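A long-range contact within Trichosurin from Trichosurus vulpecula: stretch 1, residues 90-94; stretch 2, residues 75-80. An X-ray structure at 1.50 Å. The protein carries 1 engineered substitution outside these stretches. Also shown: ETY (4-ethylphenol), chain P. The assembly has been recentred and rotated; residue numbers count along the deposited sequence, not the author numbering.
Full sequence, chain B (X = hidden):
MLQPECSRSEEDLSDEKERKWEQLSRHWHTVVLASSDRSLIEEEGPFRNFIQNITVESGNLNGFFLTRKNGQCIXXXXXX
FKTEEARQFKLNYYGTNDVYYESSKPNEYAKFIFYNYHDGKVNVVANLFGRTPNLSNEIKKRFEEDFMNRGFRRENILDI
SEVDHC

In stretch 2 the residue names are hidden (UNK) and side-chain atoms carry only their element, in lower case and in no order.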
ATOM      1  N   LYS B  90       0.205   4.584  10.636  1.00 17.33           N
ATOM      2  CA  LYS B  90      -1.069   5.159  10.228  1.00 17.76           C
ATOM      3  C   LYS B  90      -0.974   6.672  10.402  1.00 17.92           C
ATOM      4  O   LYS B  90      -0.488   7.157  11.423  1.00 18.47           O
ATOM      5  CB  LYS B  90      -2.212   4.591  11.075  1.00 22.61           C
ATOM      6  CG  LYS B  90      -1.977   4.644  12.572  1.00 28.83           C
ATOM      7  CD  LYS B  90      -3.094   3.928  13.323  1.00 33.14           C
ATOM      8  CE  LYS B  90      -2.810   3.871  14.814  1.00 35.86           C
ATOM      9  NZ  LYS B  90      -3.911   3.194  15.552  1.00 38.72           N
ATOM     10  N   LEU B  91      -1.437   7.415   9.403  1.00 15.57           N
ATOM     11  CA  LEU B  91      -1.380   8.871   9.449  1.00 17.29           C
ATOM     12  C   LEU B  91      -2.670   9.535   8.993  1.00 18.28           C
ATOM     13  O   LEU B  91      -3.209   9.200   7.941  1.00 18.34           O
ATOM     14  CB  LEU B  91      -0.233   9.381   8.569  1.00 17.89           C
ATOM     15  CG  LEU B  91      -0.187  10.897   8.338  1.00 19.27           C
ATOM     16  CD1 LEU B  91       0.242  11.603   9.613  1.00 19.87           C
ATOM     17  CD2 LEU B  91       0.779  11.224   7.214  1.00 21.56           C
ATOM     18  N   ASN B  92      -3.166  10.470   9.796  1.00 18.89           N
ATOM     19  CA  ASN B  92      -4.371  11.208   9.447  1.00 19.53           C
ATOM     20  C   ASN B  92      -3.920  12.506   8.789  1.00 18.63           C
ATOM     21  O   ASN B  92      -3.429  13.416   9.461  1.00 20.13           O
ATOM     22  CB  ASN B  92      -5.202  11.512  10.701  1.00 21.56           C
ATOM     23  CG  ASN B  92      -6.393  12.416  10.413  1.00 26.19           C
ATOM     24  OD1 ASN B  92      -7.108  12.228   9.428  1.00 30.05           O
ATOM     25  ND2 ASN B  92      -6.618  13.395  11.283  1.00 30.07           N
ATOM     26  N   TYR B  93      -4.061  12.570   7.468  1.00 16.61           N
ATOM     27  CA  TYR B  93      -3.675  13.740   6.686  1.00 15.85           C
ATOM     28  C   TYR B  93      -4.264  13.603   5.290  1.00 15.96           C
ATOM     29  O   TYR B  93      -4.072  12.579   4.635  1.00 16.54           O
ATOM     30  CB  TYR B  93      -2.153  13.838   6.585  1.00 18.05           C
ATOM     31  CG  TYR B  93      -1.693  15.056   5.819  1.00 18.34           C
ATOM     32  CD1 TYR B  93      -1.766  16.330   6.388  1.00 18.68           C
ATOM     33  CD2 TYR B  93      -1.219  14.944   4.512  1.00 20.30           C
ATOM     34  CE1 TYR B  93      -1.379  17.463   5.673  1.00 20.67           C
ATOM     35  CE2 TYR B  93      -0.831  16.069   3.789  1.00 21.01           C
ATOM     36  CZ  TYR B  93      -0.914  17.323   4.377  1.00 20.18           C
ATOM     37  OH  TYR B  93      -0.535  18.436   3.672  1.00 22.74           O
ATOM     38  N   TYR B  94      -4.978  14.633   4.841  1.00 15.41           N
ATOM     39  CA  TYR B  94      -5.622  14.610   3.527  1.00 16.84           C
ATOM     40  C   TYR B  94      -6.365  13.281   3.408  1.00 16.48           C
ATOM     41  O   TYR B  94      -6.295  12.590   2.386  1.00 17.22           O
ATOM     42  CB  TYR B  94      -4.575  14.718   2.418  1.00 16.76           C
ATOM     43  CG  TYR B  94      -5.154  15.116   1.077  1.00 18.07           C
ATOM     44  CD1 TYR B  94      -5.695  16.386   0.886  1.00 20.92           C
ATOM     45  CD2 TYR B  94      -5.140  14.233  -0.004  1.00 18.56           C
ATOM     46  CE1 TYR B  94      -6.205  16.774  -0.350  1.00 21.79           C
ATOM     47  CE2 TYR B  94      -5.649  14.610  -1.247  1.00 20.69           C
ATOM     48  CZ  TYR B  94      -6.176  15.884  -1.409  1.00 22.54           C
ATOM     49  OH  TYR B  94      -6.656  16.278  -2.637  1.00 26.00           O
ATOM     50  N   UNK B  75       5.316  25.846   8.902  1.00 23.78           N
ATOM     51  CA  UNK B  75       5.577  24.574   9.575  1.00 22.02           C
ATOM     52  C   UNK B  75       4.376  23.632   9.505  1.00 21.45           C
ATOM     53  O   UNK B  75       3.222  24.069   9.498  1.00 21.85           O
ATOM     54  c   UNK B  75       6.507  26.352  10.819  1.00 24.83           C
ATOM     55  c   UNK B  75       5.565  26.972   9.819  1.00 24.35           C
ATOM     56  c   UNK B  75       5.892  25.002  11.007  1.00 23.91           C
ATOM     57  N   UNK B  76       4.666  22.338   9.442  1.00 18.99           N
ATOM     58  CA  UNK B  76       3.645  21.302   9.388  1.00 18.95           C
ATOM     59  C   UNK B  76       4.120  20.163  10.274  1.00 19.11           C
ATOM     60  O   UNK B  76       5.144  19.537   9.996  1.00 20.18           O
ATOM     61  c   UNK B  76       2.547  19.161   6.293  1.00 20.62           C
ATOM     62  c   UNK B  76       2.507  19.619   7.744  1.00 20.75           C
ATOM     63  c   UNK B  76       3.461  20.801   7.951  1.00 19.08           C
ATOM     64  c   UNK B  76       1.094  20.028   8.131  1.00 20.94           C
ATOM     65  N   UNK B  77       3.385  19.908  11.351  1.00 16.22           N
ATOM     66  CA  UNK B  77       3.734  18.840  12.280  1.00 16.64           C
ATOM     67  C   UNK B  77       2.736  17.707  12.159  1.00 18.34           C
ATOM     68  O   UNK B  77       1.530  17.916  12.261  1.00 18.58           O
ATOM     69  o   UNK B  77       7.767  23.274  14.618  1.00 18.33           O
ATOM     70  c   UNK B  77       7.054  20.999  14.660  1.00 17.20           C
ATOM     71  c   UNK B  77       6.787  22.332  14.407  1.00 17.98           C
ATOM     72  c   UNK B  77       4.804  20.410  13.979  1.00 17.62           C
ATOM     73  c   UNK B  77       6.064  20.046  14.445  1.00 17.66           C
ATOM     74  c   UNK B  77       3.745  19.362  13.719  1.00 16.77           C
ATOM     75  c   UNK B  77       5.539  22.728  13.943  1.00 17.34           C
ATOM     76  c   UNK B  77       4.555  21.760  13.729  1.00 16.84           C
ATOM     77  N   UNK B  78       3.241  16.501  11.938  1.00 18.49           N
ATOM     78  CA  UNK B  78       2.371  15.345  11.805  1.00 19.78           C
ATOM     79  C   UNK B  78       2.931  14.183  12.593  1.00 20.52           C
ATOM     80  O   UNK B  78       4.132  14.118  12.848  1.00 23.79           O
ATOM     81  c   UNK B  78       0.088  16.019   9.709  1.00 18.76           C
ATOM     82  c   UNK B  78       1.854  15.596   7.977  1.00 20.44           C
ATOM     83  c   UNK B  78       1.584  15.965   9.419  1.00 17.80           C
ATOM     84  c   UNK B  78       2.252  14.942  10.339  1.00 20.05           C
ATOM     85  N   UNK B  79       2.058  13.269  12.987  1.00 19.52           N
ATOM     86  CA  UNK B  79       2.489  12.097  13.721  1.00 20.05           C
ATOM     87  C   UNK B  79       1.952  10.851  13.034  1.00 19.40           C
ATOM     88  O   UNK B  79       0.749  10.739  12.774  1.00 20.70           O
ATOM     89  o   UNK B  79       2.602  13.199  15.888  1.00 23.59           O
ATOM     90  c   UNK B  79       2.338  10.802  15.873  1.00 22.14           C
ATOM     91  c   UNK B  79       1.988  12.112  15.180  1.00 21.59           C
ATOM     92  N   UNK B  80       2.860   9.936  12.712  1.00 19.11           N
ATOM     93  CA  UNK B  80       2.502   8.663  12.093  1.00 19.17           C
ATOM     94  C   UNK B  80       2.555   7.663  13.234  1.00 19.48           C
ATOM     95  O   UNK B  80       3.619   7.415  13.807  1.00 19.11           O
ATOM     96  c   UNK B  80       3.506   8.293  11.012  1.00 20.42           C
TER
HETATM   97  C8  ETY P 601       7.296  10.994   5.670  1.00 32.12           C
HETATM   98  C7  ETY P 601       6.941   9.956   6.739  1.00 31.09           C
HETATM   99  CG  ETY P 601       6.364  10.550   7.995  1.00 30.80           C
HETATM  100  C3  ETY P 601       5.008  10.966   8.050  1.00 30.20           C
HETATM  101  C2  ETY P 601       4.465  11.523   9.229  1.00 31.66           C
HETATM  102  C5  ETY P 601       7.170  10.709   9.162  1.00 31.30           C
HETATM  103  C6  ETY P 601       6.635  11.267  10.345  1.00 31.77           C
HETATM  104  C1  ETY P 601       5.281  11.671  10.369  1.00 32.35           C
HETATM  105  O1  ETY P 601       4.755  12.207  11.513  1.00 34.61           O
HETATM  106  O   HOH W   1      -1.996  10.824  12.395  1.00 23.60           O

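Stretch 2 is a strand throughout, and its positions can be identified in turn from their side-chain atoms and from what they meet on stretch 1. Position 75 has three side-chain carbons that close a ring onto the backbone N. This ring lies out of reach of stretch 1, exposed and touching a crystal neighbour. A ring that includes the backbone nitrogen is found only in proline, so the residue is Pro 75.

Position 76 carries four carbons, forked at the second, with no heteroatom. The CA-to-CB bond points toward stretch 1, and one terminal methyl carbon approaches Tyr 93, coming within 4.1 Å of its OH atom. A fork at the second carbon, ending in two methyls, distinguishes leucine from isoleucine, which branches at the first. The residue is Leu 76, with chi1 t and chi2 p; its CD2 also lies 4.3 Å from CE1 of Tyr 93, an apolar contact oblique to the ring.

At position 77 a single carbon leads to a six-carbon ring bearing one oxygen. This is the pattern of a phenol, and its side chain is exposed, out of reach of stretch 1 and in touch with a crystal neighbour. The residue is Tyr 77.

Position 78 again has four carbons forked at the second, and again points toward stretch 1. Its CB lies 4.0 Å from CD1 of Leu 91, while one terminal methyl carbon comes within 3.8 Å of CD1 of Tyr 93. The fork and the absence of heteroatoms give Leu 78, with chi1 m and chi2 t. The methyl nearest Tyr 93 CD1 is CD2, and CD1 of Leu 78 sits over one face of the tyrosine ring.

Position 79 has one carbon carrying an oxygen and a carbon. Its CA-to-CB bond points away from stretch 1, and its side chain comes no nearer than 5.9 Å. Branching at the first carbon into a hydroxyl and a methyl defines threonine. The OG1 of Thr 79 is hydrogen-bonded elsewhere in the structure; it is the backbone O of Thr 79 that approaches stretch 1, 3.3 Å from CD1 of Leu 91.

Position 80 has a single side-chain carbon. Its CA-to-CB bond runs sideways, and the CA of this position makes a CA-H...O contact with O of Lys 90 at 3.4 Å. One carbon and nothing more identifies Ala 80, which is buried.

The two strands run roughly antiparallel, at 147° between their N-to-C directions, yet no direct hydrogen bond joins the stretches. A water bridges them instead, donating to O of Thr 79 (2.8 Å from the water O) and accepting from N of Asn 92 (2.9 Å from the water O). The remainder is largely apolar packing: Leu 78 reaches both Leu 91 and Tyr 93, and Leu 76 extends the contact along the tyrosine side chain. The two stretches together bury 299 Å², summed over both sides.

Stretch 2, residues 75-80: PLYLTA
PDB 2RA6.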